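Local atomic coordinates of glutaconate coenzyme a-transferase (Acidaminococcus fermentans, PDB entry 1POI), a protein that transfers the coenzyme A moiety from acetyl-CoA to glutaconate or (R)-2-hydroxyglutarate, a step in the breakdown of glutamate by the hydroxyglutarate pathway. Residues A[34-37]-A[38-42]; A[83-86]-A[87-90]. All coordinates share one frame; numbering follows the deposited sequence.

Contact 1. Residues A[34-37]-A[38-42]; sequences AVFE and ILRQG
Ala34 O accepts the backbone N-H of Ile38, with Ala34 O to Ile38 N at 3.0 Å. The Ile38 side chain lies beside this bond and turns CG1 towards Ala34 O. Val35 makes the next bond of the helix. It is weak, with Val35 O 3.4 Å from Leu39 N. Leu39 CG rests against the same oxygen, while Leu39 CB lies nearer Phe36 O.

Phe36 O accepts Arg40 N. The same oxygen sits over one face of the Arg40 guanidinium. Arg40 NH2 approaches the base of the Phe36 side chain, 3.6 Å from Phe36 CB, and the ring and guanidinium planes are almost perpendicular. This turn belongs to the helix of a beta-alpha-beta unit, between strands 19-22 and 46-49. Val35, Phe36, Ile38 and Leu39 pack on helix 55-62, and Ile38 also meets Ile176 of strand 174-179.

Glu37 carries the polar side of the turn. Its CG is anti to the backbone N (chi1 -166°), and the chain then bends at chi2. The carboxylate is thus placed where OE1 faces Arg40 and OE2 faces Gln41. Glu37 OE1 forms a salt bridge with Arg40 NH1 at 2.7 Å, but the hydrogen bond within it is bent and weak. Glu37 OE2 uses its anti lone pair for Gln41 NE2, 3.1 Å away. The carboxylate plane is steeply turned against the guanidinium (77°) and almost perpendicular to the amide. Lys7 NZ gives Glu37 a second salt bridge, at OE2, and Lys7 O accepts Gln41 NE2. Arg40 NE is bonded to Val281 O. Glu37 O also takes a weak bond from Gln41 N. Gly42 is the first residue to leave helical angles; its phi is positive, and the turn is a Schellman motif.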
loop_
_atom_site.group_PDB
_atom_site.type_symbol
_atom_site.label_atom_id
_atom_site.label_comp_id
_atom_site.label_asym_id
_atom_site.label_seq_id
_atom_site.Cartn_x
_atom_site.Cartn_y
_atom_site.Cartn_z
ATOM N N ALA A 34 13.744 24.104 12.999
ATOM C CA ALA A 34 13.725 25.445 12.426
ATOM C C ALA A 34 13.604 26.514 13.495
ATOM O O ALA A 34 14.377 27.464 13.499
ATOM C CB ALA A 34 12.579 25.579 11.441
ATOM N N VAL A 35 12.618 26.397 14.376
ATOM C CA VAL A 35 12.459 27.396 15.417
ATOM C C VAL A 35 13.760 27.547 16.196
ATOM O O VAL A 35 14.046 28.596 16.772
ATOM C CB VAL A 35 11.282 27.063 16.332
ATOM C CG1 VAL A 35 11.355 27.856 17.644
ATOM C CG2 VAL A 35 10.011 27.396 15.619
ATOM N N PHE A 36 14.590 26.520 16.163
ATOM C CA PHE A 36 15.851 26.614 16.860
ATOM C C PHE A 36 16.805 27.536 16.133
ATOM O O PHE A 36 17.451 28.355 16.763
ATOM C CB PHE A 36 16.485 25.235 17.059
ATOM C CG PHE A 36 16.125 24.599 18.361
ATOM C CD1 PHE A 36 14.949 24.950 19.014
ATOM C CD2 PHE A 36 16.976 23.667 18.956
ATOM C CE1 PHE A 36 14.616 24.393 20.251
ATOM C CE2 PHE A 36 16.652 23.104 20.201
ATOM C CZ PHE A 36 15.465 23.472 20.846
ATOM N N GLU A 37 16.875 27.414 14.812
ATOM C CA GLU A 37 17.768 28.233 13.996
ATOM C C GLU A 37 17.323 29.714 13.979
ATOM O O GLU A 37 18.152 30.630 13.977
ATOM C CB GLU A 37 17.863 27.669 12.588
ATOM C CG GLU A 37 19.004 28.254 11.791
ATOM C CD GLU A 37 20.368 27.638 12.107
ATOM O OE1 GLU A 37 20.437 26.610 12.828
ATOM O OE2 GLU A 37 21.384 28.168 11.591
ATOM N N ILE A 38 16.021 29.952 13.980
ATOM C CA ILE A 38 15.524 31.310 14.025
ATOM C C ILE A 38 16.155 31.951 15.264
ATOM O O ILE A 38 16.870 32.949 15.163
ATOM C CB ILE A 38 13.980 31.325 14.098
ATOM C CG1 ILE A 38 13.393 31.093 12.701
ATOM C CG2 ILE A 38 13.475 32.601 14.702
ATOM C CD1 ILE A 38 11.860 30.891 12.675
ATOM N N LEU A 39 15.980 31.330 16.422
ATOM C CA LEU A 39 16.564 31.854 17.670
ATOM C C LEU A 39 18.083 31.990 17.583
ATOM O O LEU A 39 18.656 33.060 17.832
ATOM C CB LEU A 39 16.244 30.933 18.846
ATOM C CG LEU A 39 14.841 31.035 19.396
ATOM C CD1 LEU A 39 14.715 30.126 20.585
ATOM C CD2 LEU A 39 14.576 32.455 19.800
ATOM N N ARG A 40 18.716 30.886 17.217
ATOM C CA ARG A 40 20.159 30.808 17.090
ATOM C C ARG A 40 20.702 31.889 16.160
ATOM O O ARG A 40 21.870 32.253 16.250
ATOM C CB ARG A 40 20.541 29.411 16.569
ATOM C CG ARG A 40 21.980 28.975 16.789
ATOM C CD ARG A 40 22.225 27.562 16.279
ATOM N NE ARG A 40 21.475 26.598 17.075
ATOM C CZ ARG A 40 20.778 25.582 16.573
ATOM N NH1 ARG A 40 20.737 25.378 15.266
ATOM N NH2 ARG A 40 20.086 24.791 17.378
ATOM N N GLN A 41 19.867 32.423 15.276
ATOM C CA GLN A 41 20.356 33.435 14.347
ATOM C C GLN A 41 20.124 34.899 14.734
ATOM O O GLN A 41 20.486 35.812 14.001
ATOM C CB GLN A 41 19.873 33.134 12.930
ATOM C CG GLN A 41 20.639 32.005 12.273
ATOM C CD GLN A 41 20.406 31.954 10.799
ATOM O OE1 GLN A 41 20.298 32.988 10.149
ATOM N NE2 GLN A 41 20.328 30.757 10.246
ATOM N N GLY A 42 19.572 35.121 15.916
ATOM C CA GLY A 42 19.331 36.472 16.350
ATOM C C GLY A 42 18.184 37.092 15.583
ATOM O O GLY A 42 18.013 38.318 15.593
#

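Contact 2. Residues A[83-86]-A[87-90]; sequences SRRF and RKWF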
loop_
_atom_site.group_PDB
_atom_site.type_symbol
_atom_site.label_atom_id
_atom_site.label_comp_id
_atom_site.label_asym_id
_atom_site.label_seq_id
_atom_site.Cartn_x
_atom_site.Cartn_y
_atom_site.Cartn_z
ATOM N N SER A 83 1.270 28.161 28.325
ATOM C CA SER A 83 2.702 28.417 28.205
ATOM C C SER A 83 3.147 29.491 29.184
ATOM O O SER A 83 2.518 30.544 29.326
ATOM C CB SER A 83 3.073 28.801 26.783
ATOM O OG SER A 83 2.837 27.722 25.900
ATOM N N ARG A 84 4.255 29.209 29.847
ATOM C CA ARG A 84 4.774 30.087 30.872
ATOM C C ARG A 84 5.482 31.358 30.423
ATOM O O ARG A 84 5.182 32.411 30.948
ATOM C CB ARG A 84 5.603 29.257 31.856
ATOM C CG ARG A 84 4.813 28.046 32.357
ATOM C CD ARG A 84 5.696 27.016 33.018
ATOM N NE ARG A 84 4.955 25.829 33.440
ATOM C CZ ARG A 84 4.026 25.814 34.395
ATOM N NH1 ARG A 84 3.702 26.924 35.039
ATOM N NH2 ARG A 84 3.415 24.681 34.711
ATOM N N ARG A 85 6.398 31.282 29.459
ATOM C CA ARG A 85 7.076 32.493 28.996
ATOM C C ARG A 85 5.998 33.416 28.437
ATOM O O ARG A 85 5.984 34.617 28.706
ATOM C CB ARG A 85 8.095 32.176 27.903
ATOM C CG ARG A 85 9.528 31.880 28.368
ATOM C CD ARG A 85 9.668 31.687 29.874
ATOM N NE ARG A 85 9.777 32.932 30.619
ATOM C CZ ARG A 85 9.278 33.116 31.840
ATOM N NH1 ARG A 85 8.630 32.145 32.468
ATOM N NH2 ARG A 85 9.443 34.277 32.453
ATOM N N PHE A 86 5.063 32.809 27.714
ATOM C CA PHE A 86 3.928 33.479 27.099
ATOM C C PHE A 86 3.102 34.245 28.142
ATOM O O PHE A 86 3.066 35.460 28.107
ATOM C CB PHE A 86 3.082 32.419 26.332
ATOM C CG PHE A 86 1.649 32.823 26.056
ATOM C CD1 PHE A 86 1.333 33.636 24.975
ATOM C CD2 PHE A 86 0.621 32.411 26.900
ATOM C CE1 PHE A 86 0.012 34.037 24.744
ATOM C CE2 PHE A 86 -0.695 32.804 26.679
ATOM C CZ PHE A 86 -0.999 33.620 25.598
ATOM N N ARG A 87 2.502 33.564 29.114
ATOM C CA ARG A 87 1.685 34.267 30.100
ATOM C C ARG A 87 2.463 35.204 31.007
ATOM O O ARG A 87 1.886 36.104 31.613
ATOM C CB ARG A 87 0.846 33.294 30.934
ATOM C CG ARG A 87 1.631 32.379 31.860
ATOM C CD ARG A 87 1.231 32.581 33.341
ATOM N NE ARG A 87 -0.167 32.248 33.642
ATOM C CZ ARG A 87 -0.650 31.004 33.749
ATOM N NH1 ARG A 87 0.148 29.945 33.571
ATOM N NH2 ARG A 87 -1.931 30.813 34.077
ATOM N N LYS A 88 3.774 35.011 31.093
ATOM C CA LYS A 88 4.603 35.863 31.942
ATOM C C LYS A 88 4.883 37.181 31.233
ATOM O O LYS A 88 4.631 38.264 31.772
ATOM C CB LYS A 88 5.917 35.161 32.317
ATOM C CG LYS A 88 6.643 35.792 33.490
ATOM C CD LYS A 88 5.692 36.100 34.652
ATOM C CE LYS A 88 5.328 37.591 34.715
ATOM N NZ LYS A 88 4.133 37.841 35.589
ATOM N N TRP A 89 5.385 37.092 30.014
ATOM C CA TRP A 89 5.653 38.295 29.270
ATOM C C TRP A 89 4.395 39.107 29.039
ATOM O O TRP A 89 4.425 40.328 29.130
ATOM C CB TRP A 89 6.326 37.968 27.965
ATOM C CG TRP A 89 7.743 37.674 28.145
ATOM C CD1 TRP A 89 8.294 36.815 29.043
ATOM C CD2 TRP A 89 8.819 38.217 27.385
ATOM N NE1 TRP A 89 9.659 36.780 28.884
ATOM C CE2 TRP A 89 10.007 37.635 27.870
ATOM C CE3 TRP A 89 8.895 39.141 26.331
ATOM C CZ2 TRP A 89 11.259 37.945 27.337
ATOM C CZ3 TRP A 89 10.138 39.444 25.801
ATOM C CH2 TRP A 89 11.302 38.852 26.302
ATOM N N PHE A 90 3.276 38.456 28.757
ATOM C CA PHE A 90 2.060 39.232 28.570
ATOM C C PHE A 90 1.664 39.859 29.910
ATOM O O PHE A 90 1.279 41.034 29.959
ATOM C CB PHE A 90 0.904 38.399 28.008
ATOM C CG PHE A 90 -0.368 39.182 27.860
ATOM C CD1 PHE A 90 -0.516 40.099 26.832
ATOM C CD2 PHE A 90 -1.393 39.048 28.775
ATOM C CE1 PHE A 90 -1.663 40.879 26.719
ATOM C CE2 PHE A 90 -2.558 39.830 28.672
ATOM C CZ PHE A 90 -2.688 40.743 27.643
#
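The first turns of helix 84-92 hold this contact, with Ser83 at the N-cap position. Ser83 makes no capping bond through its side chain. Ser83 O accepts Arg87 N at 3.0 Å and also lies in plane at the edge of the Phe86 ring. Arg87 CG sits in the crowded position between backbone N and carbonyl carbon (chi1 67°). This brings Arg87 CG to 3.3 Å from Ser83 O.

Arg84 O accepts Lys88 N. Arg85 O accepts Trp89 N at 2.9 Å and a weak second bond from Lys88 N. Trp89 CD1 leans against Arg85 O at 3.2 Å. The Arg85 chain is bent at chi2 and chi3. The bends lay its guanidinium beside Lys88, with Lys88 CB over one face and Lys88 CG 3.3 Å from Arg85 NH2. Phe86 O accepts Phe90 N at 3.1 Å, and Phe90 CB lies close to that oxygen.

Arg84 has its salt bridge with Asp264, while Arg85 NH1 is bonded to Ser267 O. Gln270 OE1 receives both Arg85 NE and Trp89 NE1, which ties these two side chains together across the turn. Phe86 and Phe90 both pack on Met97 of strand 96-99, and Phe90 also makes a cation-pi contact with a basic side chain of a neighbouring subunit. Helix 84-92 connects the parallel, adjacent strands 66-71 and 96-99, the topology of a beta-alpha-beta crossover.

How the contacts relate
From the N terminus, strand 19-22 leads into helix 32-40, where contact 1 lies, and then into strand 46-49. The chain goes on through helix 55-62 and strand 66-71 before helix 84-92 and contact 2, which precede strand 96-99. The contacts are in series and neither nest nor cross. Each is local to one helix, so neither closes a long loop. The centres of contacts 1 and 2 are about 19 Å apart, and the two do not touch. Helix 55-62 joins them indirectly: side chains of both contacts pack on it, and from contact 2 these are Ser83, Phe86 and Trp89. All three helices connect strands of the same parallel sheet.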